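Local coordinates for protein SVS_variant_AS1 (Streptomyces sp. CWA1, PDB 6TJA) that probably cyclises geranylgeranyl diphosphate to the diterpene spiroviolene, being an engineered ancestral variant of a class I terpene cyclase, at residues A57-F60 against A61-P65; P211-R214 against A215-M219; D243-I246 against Y247-L250; P285-A289 against E290-Y294; G301-G304 against N305-G309. All blocks are in the same frame, centred on the assembly; numbering follows the deposited sequence.

Contact 1: residues A57-F60 against A61-P65; sequences ADFF and ARFAP
A61 N bonds to A57 O at 2.9 Å in a regular helical link, but then the pattern shifts: R62 N favours F59 O over a weak bond to D58 O, and F60 O takes both F63 N and A64 N. One turn along, D58 and R62 make a salt bridge in which a single carboxylate oxygen carries everything. R62 comes side-on, giving NE at 3.0 Å and NH2 at 3.2 Å to D58 OD2. That oxygen sits in the guanidinium plane, while the two flat groups are inclined at 62°. NH2 uses the syn lone pair; NE arrives from above the carboxylate plane. R62 CG lies beside its own backbone N (chi1 -61°), and from there the extended chain runs back past D58 O to reach the acid. A leucine here would probably leave the D58 carboxylate without its charged mate and give up the weak, long ion pair of NH1 with E307. In this all-helical terpene synthase fold, F59 and F60 of helix 56-61 touch helix 70-91, F59 also meets N305 and W308 of helix 289-309, and F63 joins the aromatic cluster from the loop after helix 56-61. F63 CB sits over one face of the F60 ring, 3.8 Å from its centroid, a CH-pi contact; the two rings are nearly parallel but slid apart. F63 CE1 covers a face of F59 near the rim, 3.6 Å from F59 CZ, with the ring planes at 34°. Beyond, F59 meets W308 edge-to-face and F63 touches the ring of F192.

Contact 2: residues P211-R214 against A215-M219; sequences PAVR and ALTEM
V213 O is gripped twice by T217, whose N and OG1 reach it from opposite faces of the carbonyl plane, at 2.9 Å from T217 N and 2.8 Å from T217 OG1. The hydroxyl gets there because chi1 of -60° folds it beside the T217 backbone N; OG1 is also hydrogen-bonded to Y294 OH. P211 O, A212 O and R214 O each receive the amide four residues on, the last in a nearly straight bond from E218 N (168°). These are the first turns of helix 211-231 of the terpene synthase fold, which packs against helices 258-283 and 289-309 through L216 and V213, and whose outer side here faces the second subunit. There the R214 guanidinium passes over E218 CG, its plane 84° from that of the carboxylate. The direct ion pair is long, 3.6 Å from R214 NH2 to E218 OE2, so water does much of the joining. Water 1 accepts from R214 NE and donates to E218 OE2 at 2.8 Å; water 2 accepts weakly from R214 NH2 and donates to the same OE2. The stronger charged partners lie elsewhere: E189 for R214 NH2, and R112 of the second subunit for E218 OE2. A methionine in place of R214 would probably leave E189 without its salt bridge and both waters short of a donor. E218 OE1 accepts from W353 NE1.

Contact 3: residues D243-I246 against Y247-L250; sequences DQNI and YSVL
N245 OD1 accepts the amide of S248, the classic N-cap bond at the start of helix 246-254, with 3.0 Å from S248 N and an N-H...O angle of 161°. S248 N stands above the plane of the amide carbonyl. With chi1 at 61°, the N245 side chain turns up between its backbone N and carbonyl carbon, which swings the oxygen over the first helical turn. The other end of the amide is fixed too: ND2 donates to D243 OD1 at 2.9 Å, in the amide plane, so the group is held from both sides and its rotation is settled. I246, the residue most covered here, sends its two branches separate ways. CG2 stands almost squarely over the Y247 ring, 3.6 Å from the ring centroid and 8° off the normal, in a CH-pi contact between sequence neighbours. CG1 runs alongside L250, 4.0 Å from L250 CD1. Around them, Y247 and L250 lean on helix 258-283, and I246 reaches helices 175-185 and 211-231 as well. The amide of I246 bonds to the carboxylate of D229, which by sequence is the aspartate of the NDxxSxxxE motif, whose N, S and E usually hold metal in class I terpene synthases; the helix start is thereby tied to that region. The capping segment gains a last tie from S248, whose OG donates to D243 O at 2.8 Å.

Contact 4: residues P285-A289 against E290-Y294; sequences PGAGA and ELSTY
S292 and T293 share a first torsion of -62°, which tucks each hydroxyl oxygen beside its own backbone N and aims it at a carbonyl one turn back, on G288 and A289 respectively. This is the opening turn of helix 289-309, with G288 in the N-cap position; as a glycine it has no side chain to cap with. G288 O takes two donors from the same residue: S292 N, 2.9 Å away, comes in nearly straight along the carbonyl, and S292 OG, 2.8 Å away, stands well above its plane. A289 O is likewise held twice, but T293 N and T293 OG1 approach it from opposite faces of the plane. On the inner side L291, with CG anti to its backbone N, lays CD2 against A287 CB at 3.8 Å and packs onward against V213 of helix 211-231. E207 accepts from G288 N, fastening the turn to the short helix 205-208. The contact lies near the protein surface. A287 CB also faces the serine hydroxyl, with 3.4 Å between A287 CB and S292 OG.

Contact 5: residues G301-G304 against N305-G309; sequences GIRG and NAEWG
R303 and E307 form an (i, i+4) salt bridge on helix 289-309, on the side where R303 is partly exposed while E307 is buried. The arginine comes side-on and puts two nitrogens on one oxygen, NE at 2.8 Å and NH2 at 3.1 Å from E307 OE1. That oxygen lies at the edge of the guanidinium, close to its plane, and is met nearly along its C-O axis; the two flat groups are inclined at 57°. R303 CG is anti to the backbone N (chi1 -179°) and the chain then bends at chi2, which turns the guanidinium up the helix. Both groups have further partners: R303 NH1 donates to C15 O and the guanidinium makes a cation-pi contact with W332, while E307 OE1 also bonds S19 OG. The inner side is closer-knit. G301 and G304 bring only backbone: G301 O receives N305 N at 2.7 Å and G304 O receives W308 N at 2.8 Å. I302 and N305 press against helix 211-231, where N305 OD1 has a weak hydrogen bond to N228, a residue of the NDxxSxxxE sequence typical of metal binding in these cyclases. The W308 side chain leads away from G304 toward helix 56-61 and donates from NE1 to T54 O. Water 3 bridges the turn, donating to I302 O at 2.6 Å and accepting from N305 ND2 at 2.9 Å.

Contacts 1 and 5 touch directly, their centres 9 Å apart: F63 CE2 lies 3.4 Å from G301 CA. Contacts 2 and 4 also meet, with centres 14 Å apart and V213 CG2 3.7 Å from L291 CD1, so the start of helix 289-309 rests on helix 211-231 while its far end, contact 5, reaches contact 1. Contact 3 stands apart, 36 Å from contact 4 between centres, but both it and contact 5 reach the probable metal-binding sequence near the end of helix 211-231, through D229 and N228. PEG molecules, probably from the crystallisation liquor, lie at separate places: about 3 Å from the A64 side chain and about 4 Å from E218's; T293 also lies near PEG.

Contact 1: residues A57-F60 against A61-P65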
loop_
_atom_site.group_PDB
_atom_site.type_symbol
_atom_site.label_atom_id
_atom_site.label_comp_id
_atom_site.label_asym_id
_atom_site.label_seq_id
_atom_site.Cartn_x
_atom_site.Cartn_y
_atom_site.Cartn_z
ATOM N N ALA A 57 -11.823 -22.353 4.073
ATOM C CA ALA A 57 -13.227 -21.989 4.390
ATOM C C ALA A 57 -13.458 -22.205 5.886
ATOM O O ALA A 57 -14.011 -21.330 6.528
ATOM C CB ALA A 57 -14.188 -22.772 3.539
ATOM N N ASP A 58 -12.900 -23.265 6.445
ATOM C CA ASP A 58 -12.903 -23.509 7.910
ATOM C C ASP A 58 -12.197 -22.325 8.590
ATOM O O ASP A 58 -12.707 -21.792 9.592
ATOM C CB ASP A 58 -12.232 -24.850 8.249
ATOM C CG ASP A 58 -12.456 -25.324 9.680
ATOM O OD1 ASP A 58 -13.519 -25.971 9.919
ATOM O OD2 ASP A 58 -11.584 -25.038 10.545
ATOM N N PHE A 59 -11.032 -21.952 8.063
ATOM C CA PHE A 59 -10.197 -20.847 8.589
ATOM C C PHE A 59 -11.056 -19.579 8.671
ATOM O O PHE A 59 -11.200 -19.070 9.770
ATOM C CB PHE A 59 -8.938 -20.688 7.739
ATOM C CG PHE A 59 -8.053 -19.546 8.137
ATOM C CD1 PHE A 59 -7.073 -19.726 9.087
ATOM C CD2 PHE A 59 -8.197 -18.305 7.545
ATOM C CE1 PHE A 59 -6.246 -18.672 9.445
ATOM C CE2 PHE A 59 -7.353 -17.261 7.887
ATOM C CZ PHE A 59 -6.393 -17.440 8.853
ATOM N N PHE A 60 -11.601 -19.066 7.569
ATOM C CA PHE A 60 -12.195 -17.713 7.586
ATOM C C PHE A 60 -13.621 -17.741 8.156
ATOM O O PHE A 60 -14.054 -16.682 8.623
ATOM C CB PHE A 60 -12.143 -17.021 6.230
ATOM C CG PHE A 60 -12.204 -15.517 6.391
ATOM C CD1 PHE A 60 -11.151 -14.835 6.977
ATOM C CD2 PHE A 60 -13.329 -14.804 6.027
ATOM C CE1 PHE A 60 -11.217 -13.465 7.184
ATOM C CE2 PHE A 60 -13.369 -13.430 6.182
ATOM C CZ PHE A 60 -12.312 -12.763 6.751
ATOM N N ALA A 61 -14.282 -18.905 8.182
ATOM C CA ALA A 61 -15.583 -19.119 8.854
ATOM C C ALA A 61 -15.444 -18.876 10.364
ATOM O O ALA A 61 -16.464 -18.622 11.049
ATOM C CB ALA A 61 -16.083 -20.519 8.536
ATOM N N ARG A 62 -14.224 -18.992 10.880
ATOM C CA ARG A 62 -13.858 -18.652 12.277
ATOM C C ARG A 62 -13.612 -17.146 12.466
ATOM O O ARG A 62 -13.724 -16.678 13.618
ATOM C CB ARG A 62 -12.635 -19.455 12.696
ATOM C CG ARG A 62 -12.877 -20.958 12.667
ATOM C CD ARG A 62 -11.529 -21.631 12.878
ATOM N NE ARG A 62 -11.618 -23.074 12.825
ATOM C CZ ARG A 62 -12.014 -23.835 13.829
ATOM N NH1 ARG A 62 -12.327 -23.291 14.993
ATOM N NH2 ARG A 62 -12.085 -25.141 13.674
ATOM N N PHE A 63 -13.323 -16.419 11.412
ATOM C CA PHE A 63 -13.107 -14.988 11.494
ATOM C C PHE A 63 -14.423 -14.239 11.460
ATOM O O PHE A 63 -14.571 -13.270 12.106
ATOM C CB PHE A 63 -12.238 -14.510 10.339
ATOM C CG PHE A 63 -10.788 -14.707 10.553
ATOM C CD1 PHE A 63 -10.287 -15.948 10.819
ATOM C CD2 PHE A 63 -9.931 -13.647 10.508
ATOM C CE1 PHE A 63 -8.959 -16.136 11.030
ATOM C CE2 PHE A 63 -8.596 -13.821 10.722
ATOM C CZ PHE A 63 -8.109 -15.068 10.974
ATOM N N ALA A 64 -15.383 -14.751 10.713
ATOM C CA ALA A 64 -16.677 -14.122 10.558
ATOM C C ALA A 64 -17.782 -15.153 10.758
ATOM O O ALA A 64 -18.486 -15.499 9.853
ATOM C CB ALA A 64 -16.759 -13.499 9.192
ATOM N N PRO A 65 -17.924 -15.627 11.972
ATOM C CA PRO A 65 -18.873 -16.698 12.203
ATOM C C PRO A 65 -20.362 -16.358 12.195
ATOM O O PRO A 65 -21.098 -17.256 12.338
ATOM C CB PRO A 65 -18.413 -17.284 13.524
ATOM C CG PRO A 65 -17.773 -16.163 14.223
ATOM C CD PRO A 65 -17.251 -15.210 13.204
#

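Contact 2: residues P211-R214 against A215-M219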
loop_
_atom_site.group_PDB
_atom_site.type_symbol
_atom_site.label_atom_id
_atom_site.label_comp_id
_atom_site.label_asym_id
_atom_site.label_seq_id
_atom_site.Cartn_x
_atom_site.Cartn_y
_atom_site.Cartn_z
ATOM N N PRO A 211 -5.965 5.820 15.720
ATOM C CA PRO A 211 -4.717 5.162 16.107
ATOM C C PRO A 211 -4.958 3.909 16.979
ATOM O O PRO A 211 -4.334 2.898 16.713
ATOM C CB PRO A 211 -3.976 6.336 16.787
ATOM C CG PRO A 211 -4.353 7.520 15.934
ATOM C CD PRO A 211 -5.847 7.297 15.737
ATOM N N ALA A 212 -5.920 3.954 17.907
ATOM C CA ALA A 212 -6.205 2.864 18.862
ATOM C C ALA A 212 -6.640 1.607 18.118
ATOM O O ALA A 212 -6.190 0.542 18.466
ATOM C CB ALA A 212 -7.239 3.306 19.848
ATOM N N VAL A 213 -7.477 1.765 17.101
ATOM C CA VAL A 213 -8.047 0.664 16.286
ATOM C C VAL A 213 -6.973 0.146 15.323
ATOM O O VAL A 213 -6.901 -1.072 15.092
ATOM C CB VAL A 213 -9.288 1.150 15.526
ATOM C CG1 VAL A 213 -9.788 0.100 14.547
ATOM C CG2 VAL A 213 -10.379 1.543 16.495
ATOM N N ARG A 214 -6.191 1.048 14.742
ATOM C CA ARG A 214 -5.017 0.664 13.940
ATOM C C ARG A 214 -4.099 -0.220 14.800
ATOM O O ARG A 214 -3.620 -1.280 14.314
ATOM C CB ARG A 214 -4.373 1.960 13.445
ATOM C CG ARG A 214 -3.335 1.749 12.364
ATOM C CD ARG A 214 -3.993 1.206 11.104
ATOM N NE ARG A 214 -3.006 0.336 10.589
ATOM C CZ ARG A 214 -3.205 -0.858 10.102
ATOM N NH1 ARG A 214 -4.425 -1.351 9.992
ATOM N NH2 ARG A 214 -2.143 -1.517 9.673
ATOM N N ALA A 215 -3.808 0.183 16.031
ATOM C CA ALA A 215 -2.901 -0.584 16.923
ATOM C C ALA A 215 -3.532 -1.931 17.289
ATOM O O ALA A 215 -2.810 -2.940 17.327
ATOM C CB ALA A 215 -2.542 0.200 18.142
ATOM N N LEU A 216 -4.833 -1.981 17.524
ATOM C CA LEU A 216 -5.507 -3.273 17.862
ATOM C C LEU A 216 -5.394 -4.179 16.645
ATOM O O LEU A 216 -5.192 -5.362 16.822
ATOM C CB LEU A 216 -6.988 -3.031 18.214
ATOM C CG LEU A 216 -7.239 -2.478 19.612
ATOM C CD1 LEU A 216 -8.697 -2.039 19.773
ATOM C CD2 LEU A 216 -6.886 -3.507 20.685
ATOM N N THR A 217 -5.486 -3.615 15.444
ATOM C CA THR A 217 -5.434 -4.393 14.190
ATOM C C THR A 217 -4.008 -4.955 14.028
ATOM O O THR A 217 -3.840 -6.185 13.770
ATOM C CB THR A 217 -5.907 -3.553 12.998
ATOM O OG1 THR A 217 -7.258 -3.110 13.190
ATOM C CG2 THR A 217 -5.827 -4.351 11.716
ATOM N N GLU A 218 -3.002 -4.093 14.178
ATOM C CA GLU A 218 -1.588 -4.518 14.087
ATOM C C GLU A 218 -1.330 -5.616 15.130
ATOM O O GLU A 218 -0.706 -6.616 14.781
ATOM C CB GLU A 218 -0.697 -3.294 14.199
ATOM C CG GLU A 218 -0.656 -2.464 12.931
ATOM C CD GLU A 218 0.597 -1.620 12.803
ATOM O OE1 GLU A 218 1.328 -1.516 13.817
ATOM O OE2 GLU A 218 0.849 -1.059 11.699
ATOM N N MET A 219 -1.870 -5.481 16.339
ATOM C CA MET A 219 -1.579 -6.438 17.423
ATOM C C MET A 219 -2.213 -7.768 17.056
ATOM O O MET A 219 -1.543 -8.831 17.225
ATOM C CB MET A 219 -2.075 -5.919 18.773
ATOM C CG MET A 219 -1.099 -4.878 19.296
ATOM S SD MET A 219 -1.230 -4.400 20.997
ATOM C CE MET A 219 -2.501 -3.141 20.847
HETATM O O HOH W 1 0.100 1.401 10.676
HETATM O O HOH W 2 0.920 -2.448 9.398
#

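Contact 3: residues D243-I246 against Y247-L250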
loop_
_atom_site.group_PDB
_atom_site.type_symbol
_atom_site.label_atom_id
_atom_site.label_comp_id
_atom_site.label_asym_id
_atom_site.label_seq_id
_atom_site.Cartn_x
_atom_site.Cartn_y
_atom_site.Cartn_z
ATOM N N ASP A 243 15.974 -19.964 7.728
ATOM C CA ASP A 243 14.583 -19.508 7.472
ATOM C C ASP A 243 14.312 -18.263 8.340
ATOM O O ASP A 243 14.775 -18.201 9.494
ATOM C CB ASP A 243 13.593 -20.657 7.688
ATOM C CG ASP A 243 12.137 -20.313 7.383
ATOM O OD1 ASP A 243 11.312 -20.316 8.339
ATOM O OD2 ASP A 243 11.827 -20.050 6.192
ATOM N N GLN A 244 13.635 -17.259 7.792
ATOM C CA GLN A 244 13.323 -16.020 8.552
ATOM C C GLN A 244 12.049 -16.305 9.355
ATOM O O GLN A 244 10.991 -16.354 8.748
ATOM C CB GLN A 244 13.178 -14.817 7.623
ATOM C CG GLN A 244 14.471 -14.402 6.938
ATOM C CD GLN A 244 14.141 -13.294 5.968
ATOM O OE1 GLN A 244 13.835 -12.174 6.369
ATOM N NE2 GLN A 244 14.082 -13.625 4.694
ATOM N N ASN A 245 12.195 -16.610 10.638
ATOM C CA ASN A 245 11.069 -16.824 11.584
ATOM C C ASN A 245 11.580 -16.310 12.931
ATOM O O ASN A 245 12.802 -16.091 13.048
ATOM C CB ASN A 245 10.588 -18.284 11.591
ATOM C CG ASN A 245 11.669 -19.261 12.018
ATOM O OD1 ASN A 245 12.130 -19.232 13.155
ATOM N ND2 ASN A 245 12.111 -20.108 11.108
ATOM N N ILE A 246 10.702 -16.127 13.906
ATOM C CA ILE A 246 11.054 -15.507 15.222
ATOM C C ILE A 246 12.185 -16.304 15.881
ATOM O O ILE A 246 13.123 -15.687 16.469
ATOM C CB ILE A 246 9.806 -15.402 16.118
ATOM C CG1 ILE A 246 10.118 -14.614 17.389
ATOM C CG2 ILE A 246 9.206 -16.774 16.416
ATOM C CD1 ILE A 246 10.595 -13.199 17.129
ATOM N N TYR A 247 12.127 -17.626 15.753
ATOM C CA TYR A 247 13.096 -18.554 16.393
ATOM C C TYR A 247 14.494 -18.321 15.812
ATOM O O TYR A 247 15.399 -18.064 16.604
ATOM C CB TYR A 247 12.601 -19.994 16.286
ATOM C CG TYR A 247 11.187 -20.142 16.777
ATOM C CD1 TYR A 247 10.866 -19.984 18.112
ATOM C CD2 TYR A 247 10.155 -20.314 15.889
ATOM C CE1 TYR A 247 9.562 -20.111 18.553
ATOM C CE2 TYR A 247 8.851 -20.410 16.307
ATOM C CZ TYR A 247 8.549 -20.334 17.642
ATOM O OH TYR A 247 7.233 -20.399 18.020
ATOM N N SER A 248 14.659 -18.325 14.493
ATOM C CA SER A 248 15.988 -18.125 13.852
ATOM C C SER A 248 16.497 -16.729 14.206
ATOM O O SER A 248 17.713 -16.582 14.330
ATOM C CB SER A 248 15.973 -18.298 12.346
ATOM O OG SER A 248 15.294 -19.473 11.943
ATOM N N VAL A 249 15.596 -15.740 14.321
ATOM C CA VAL A 249 15.987 -14.332 14.606
ATOM C C VAL A 249 16.587 -14.268 16.015
ATOM O O VAL A 249 17.669 -13.684 16.156
ATOM C CB VAL A 249 14.828 -13.329 14.427
ATOM C CG1 VAL A 249 15.186 -11.975 15.026
ATOM C CG2 VAL A 249 14.400 -13.162 12.973
ATOM N N LEU A 250 15.916 -14.825 17.020
ATOM C CA LEU A 250 16.407 -14.805 18.424
ATOM C C LEU A 250 17.680 -15.656 18.556
ATOM O O LEU A 250 18.610 -15.216 19.270
ATOM C CB LEU A 250 15.310 -15.284 19.369
ATOM C CG LEU A 250 14.055 -14.412 19.382
ATOM C CD1 LEU A 250 12.950 -15.104 20.147
ATOM C CD2 LEU A 250 14.326 -13.043 19.988
#

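Contact 4: residues P285-A289 against E290-Y294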
loop_
_atom_site.group_PDB
_atom_site.type_symbol
_atom_site.label_atom_id
_atom_site.label_comp_id
_atom_site.label_asym_id
_atom_site.label_seq_id
_atom_site.Cartn_x
_atom_site.Cartn_y
_atom_site.Cartn_z
ATOM N N PRO A 285 -16.062 -0.434 25.056
ATOM C CA PRO A 285 -17.273 0.137 25.664
ATOM C C PRO A 285 -17.906 1.281 24.863
ATOM O O PRO A 285 -19.110 1.273 24.711
ATOM C CB PRO A 285 -16.769 0.612 27.045
ATOM C CG PRO A 285 -15.678 -0.400 27.365
ATOM C CD PRO A 285 -14.959 -0.568 26.030
ATOM N N GLY A 286 -17.078 2.162 24.293
ATOM C CA GLY A 286 -17.525 3.347 23.531
ATOM C C GLY A 286 -17.783 3.058 22.059
ATOM O O GLY A 286 -18.436 3.875 21.408
ATOM N N ALA A 287 -17.290 1.936 21.538
ATOM C CA ALA A 287 -17.409 1.556 20.113
ATOM C C ALA A 287 -18.877 1.544 19.656
ATOM O O ALA A 287 -19.735 0.937 20.350
ATOM C CB ALA A 287 -16.776 0.212 19.899
ATOM N N GLY A 288 -19.145 2.116 18.487
ATOM C CA GLY A 288 -20.428 1.887 17.791
ATOM C C GLY A 288 -20.538 0.459 17.275
ATOM O O GLY A 288 -19.561 -0.295 17.393
ATOM N N ALA A 289 -21.685 0.115 16.691
ATOM C CA ALA A 289 -22.111 -1.264 16.348
ATOM C C ALA A 289 -21.159 -1.886 15.299
ATOM O O ALA A 289 -20.797 -3.074 15.422
ATOM C CB ALA A 289 -23.555 -1.233 15.863
ATOM N N GLU A 290 -20.800 -1.132 14.267
ATOM C CA GLU A 290 -19.915 -1.613 13.175
ATOM C C GLU A 290 -18.496 -1.824 13.720
ATOM O O GLU A 290 -17.916 -2.892 13.430
ATOM C CB GLU A 290 -19.963 -0.646 11.998
ATOM C CG GLU A 290 -21.353 -0.523 11.373
ATOM C CD GLU A 290 -22.220 0.608 11.904
ATOM O OE1 GLU A 290 -21.743 1.378 12.780
ATOM O OE2 GLU A 290 -23.378 0.716 11.443
ATOM N N LEU A 291 -17.972 -0.898 14.529
ATOM C CA LEU A 291 -16.582 -1.015 15.064
ATOM C C LEU A 291 -16.565 -2.175 16.049
ATOM O O LEU A 291 -15.579 -2.927 16.040
ATOM C CB LEU A 291 -16.121 0.283 15.727
ATOM C CG LEU A 291 -14.781 0.245 16.477
ATOM C CD1 LEU A 291 -13.612 -0.099 15.565
ATOM C CD2 LEU A 291 -14.522 1.580 17.165
ATOM N N SER A 292 -17.640 -2.340 16.828
ATOM C CA SER A 292 -17.783 -3.459 17.786
ATOM C C SER A 292 -17.670 -4.786 17.042
ATOM O O SER A 292 -16.920 -5.623 17.494
ATOM C CB SER A 292 -19.072 -3.379 18.571
ATOM O OG SER A 292 -19.075 -2.194 19.344
ATOM N N THR A 293 -18.393 -4.936 15.938
ATOM C CA THR A 293 -18.389 -6.151 15.092
ATOM C C THR A 293 -16.958 -6.427 14.599
ATOM O O THR A 293 -16.490 -7.577 14.718
ATOM C CB THR A 293 -19.396 -5.955 13.963
ATOM O OG1 THR A 293 -20.675 -5.813 14.581
ATOM C CG2 THR A 293 -19.391 -7.108 12.996
ATOM N N TYR A 294 -16.321 -5.423 13.999
ATOM C CA TYR A 294 -14.906 -5.457 13.541
ATOM C C TYR A 294 -14.028 -5.966 14.699
ATOM O O TYR A 294 -13.344 -6.974 14.504
ATOM C CB TYR A 294 -14.454 -4.080 13.035
ATOM C CG TYR A 294 -13.006 -4.045 12.620
ATOM C CD1 TYR A 294 -12.569 -4.758 11.522
ATOM C CD2 TYR A 294 -12.070 -3.349 13.354
ATOM C CE1 TYR A 294 -11.234 -4.769 11.155
ATOM C CE2 TYR A 294 -10.741 -3.307 12.979
ATOM C CZ TYR A 294 -10.315 -4.038 11.890
ATOM O OH TYR A 294 -8.998 -4.027 11.533
#

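Contact 5: residues G301-G304 against N305-G309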
loop_
_atom_site.group_PDB
_atom_site.type_symbol
_atom_site.label_atom_id
_atom_site.label_comp_id
_atom_site.label_asym_id
_atom_site.label_seq_id
_atom_site.Cartn_x
_atom_site.Cartn_y
_atom_site.Cartn_z
ATOM N N GLY A 301 -10.620 -13.849 14.899
ATOM C CA GLY A 301 -9.472 -14.079 13.997
ATOM C C GLY A 301 -8.256 -14.603 14.747
ATOM O O GLY A 301 -7.766 -15.617 14.335
ATOM N N ILE A 302 -7.808 -13.939 15.826
ATOM C CA ILE A 302 -6.611 -14.352 16.611
ATOM C C ILE A 302 -6.820 -15.803 17.056
ATOM O O ILE A 302 -5.980 -16.645 16.751
ATOM C CB ILE A 302 -6.351 -13.438 17.817
ATOM C CG1 ILE A 302 -5.980 -12.013 17.405
ATOM C CG2 ILE A 302 -5.292 -14.040 18.736
ATOM C CD1 ILE A 302 -5.997 -11.024 18.553
ATOM N N ARG A 303 -7.923 -16.065 17.747
ATOM C CA ARG A 303 -8.303 -17.413 18.248
ATOM C C ARG A 303 -8.431 -18.411 17.094
ATOM O O ARG A 303 -7.871 -19.520 17.190
ATOM C CB ARG A 303 -9.642 -17.345 18.989
ATOM C CG ARG A 303 -10.103 -18.675 19.574
ATOM C CD ARG A 303 -9.018 -19.446 20.309
ATOM N NE ARG A 303 -9.640 -20.664 20.764
ATOM C CZ ARG A 303 -9.767 -21.038 22.035
ATOM N NH1 ARG A 303 -9.224 -20.333 23.018
ATOM N NH2 ARG A 303 -10.407 -22.153 22.315
ATOM N N GLY A 304 -9.163 -18.046 16.053
ATOM C CA GLY A 304 -9.402 -18.920 14.886
ATOM C C GLY A 304 -8.107 -19.263 14.173
ATOM O O GLY A 304 -7.891 -20.453 13.822
ATOM N N ASN A 305 -7.259 -18.266 13.919
ATOM C CA ASN A 305 -5.895 -18.524 13.404
ATOM C C ASN A 305 -5.180 -19.561 14.276
ATOM O O ASN A 305 -4.631 -20.550 13.722
ATOM C CB ASN A 305 -5.070 -17.255 13.358
ATOM C CG ASN A 305 -3.693 -17.537 12.817
ATOM O OD1 ASN A 305 -3.549 -17.706 11.612
ATOM N ND2 ASN A 305 -2.714 -17.612 13.703
ATOM N N ALA A 306 -5.155 -19.374 15.587
ATOM C CA ALA A 306 -4.437 -20.305 16.497
ATOM C C ALA A 306 -5.071 -21.703 16.430
ATOM O O ALA A 306 -4.339 -22.708 16.316
ATOM C CB ALA A 306 -4.427 -19.759 17.897
ATOM N N GLU A 307 -6.398 -21.763 16.450
ATOM C CA GLU A 307 -7.170 -23.029 16.595
ATOM C C GLU A 307 -7.072 -23.791 15.273
ATOM O O GLU A 307 -6.725 -24.974 15.297
ATOM C CB GLU A 307 -8.629 -22.749 17.010
ATOM C CG GLU A 307 -9.326 -23.961 17.578
ATOM C CD GLU A 307 -10.617 -23.723 18.344
ATOM O OE1 GLU A 307 -10.612 -22.899 19.294
ATOM O OE2 GLU A 307 -11.623 -24.391 18.012
ATOM N N TRP A 308 -7.353 -23.136 14.149
ATOM C CA TRP A 308 -7.217 -23.756 12.800
ATOM C C TRP A 308 -5.805 -24.348 12.659
ATOM O O TRP A 308 -5.703 -25.479 12.166
ATOM C CB TRP A 308 -7.552 -22.755 11.683
ATOM C CG TRP A 308 -7.114 -23.175 10.317
ATOM C CD1 TRP A 308 -7.860 -23.783 9.354
ATOM C CD2 TRP A 308 -5.800 -23.006 9.767
ATOM N NE1 TRP A 308 -7.099 -23.998 8.240
ATOM C CE2 TRP A 308 -5.835 -23.519 8.456
ATOM C CE3 TRP A 308 -4.609 -22.452 10.245
ATOM C CZ2 TRP A 308 -4.708 -23.515 7.625
ATOM C CZ3 TRP A 308 -3.500 -22.435 9.419
ATOM C CH2 TRP A 308 -3.545 -22.980 8.132
ATOM N N GLY A 309 -4.777 -23.626 13.116
ATOM C CA GLY A 309 -3.381 -24.100 13.218
ATOM C C GLY A 309 -3.244 -25.463 13.893
ATOM O O GLY A 309 -2.557 -26.325 13.327
HETATM O O HOH W 3 -3.410 -16.613 16.380
#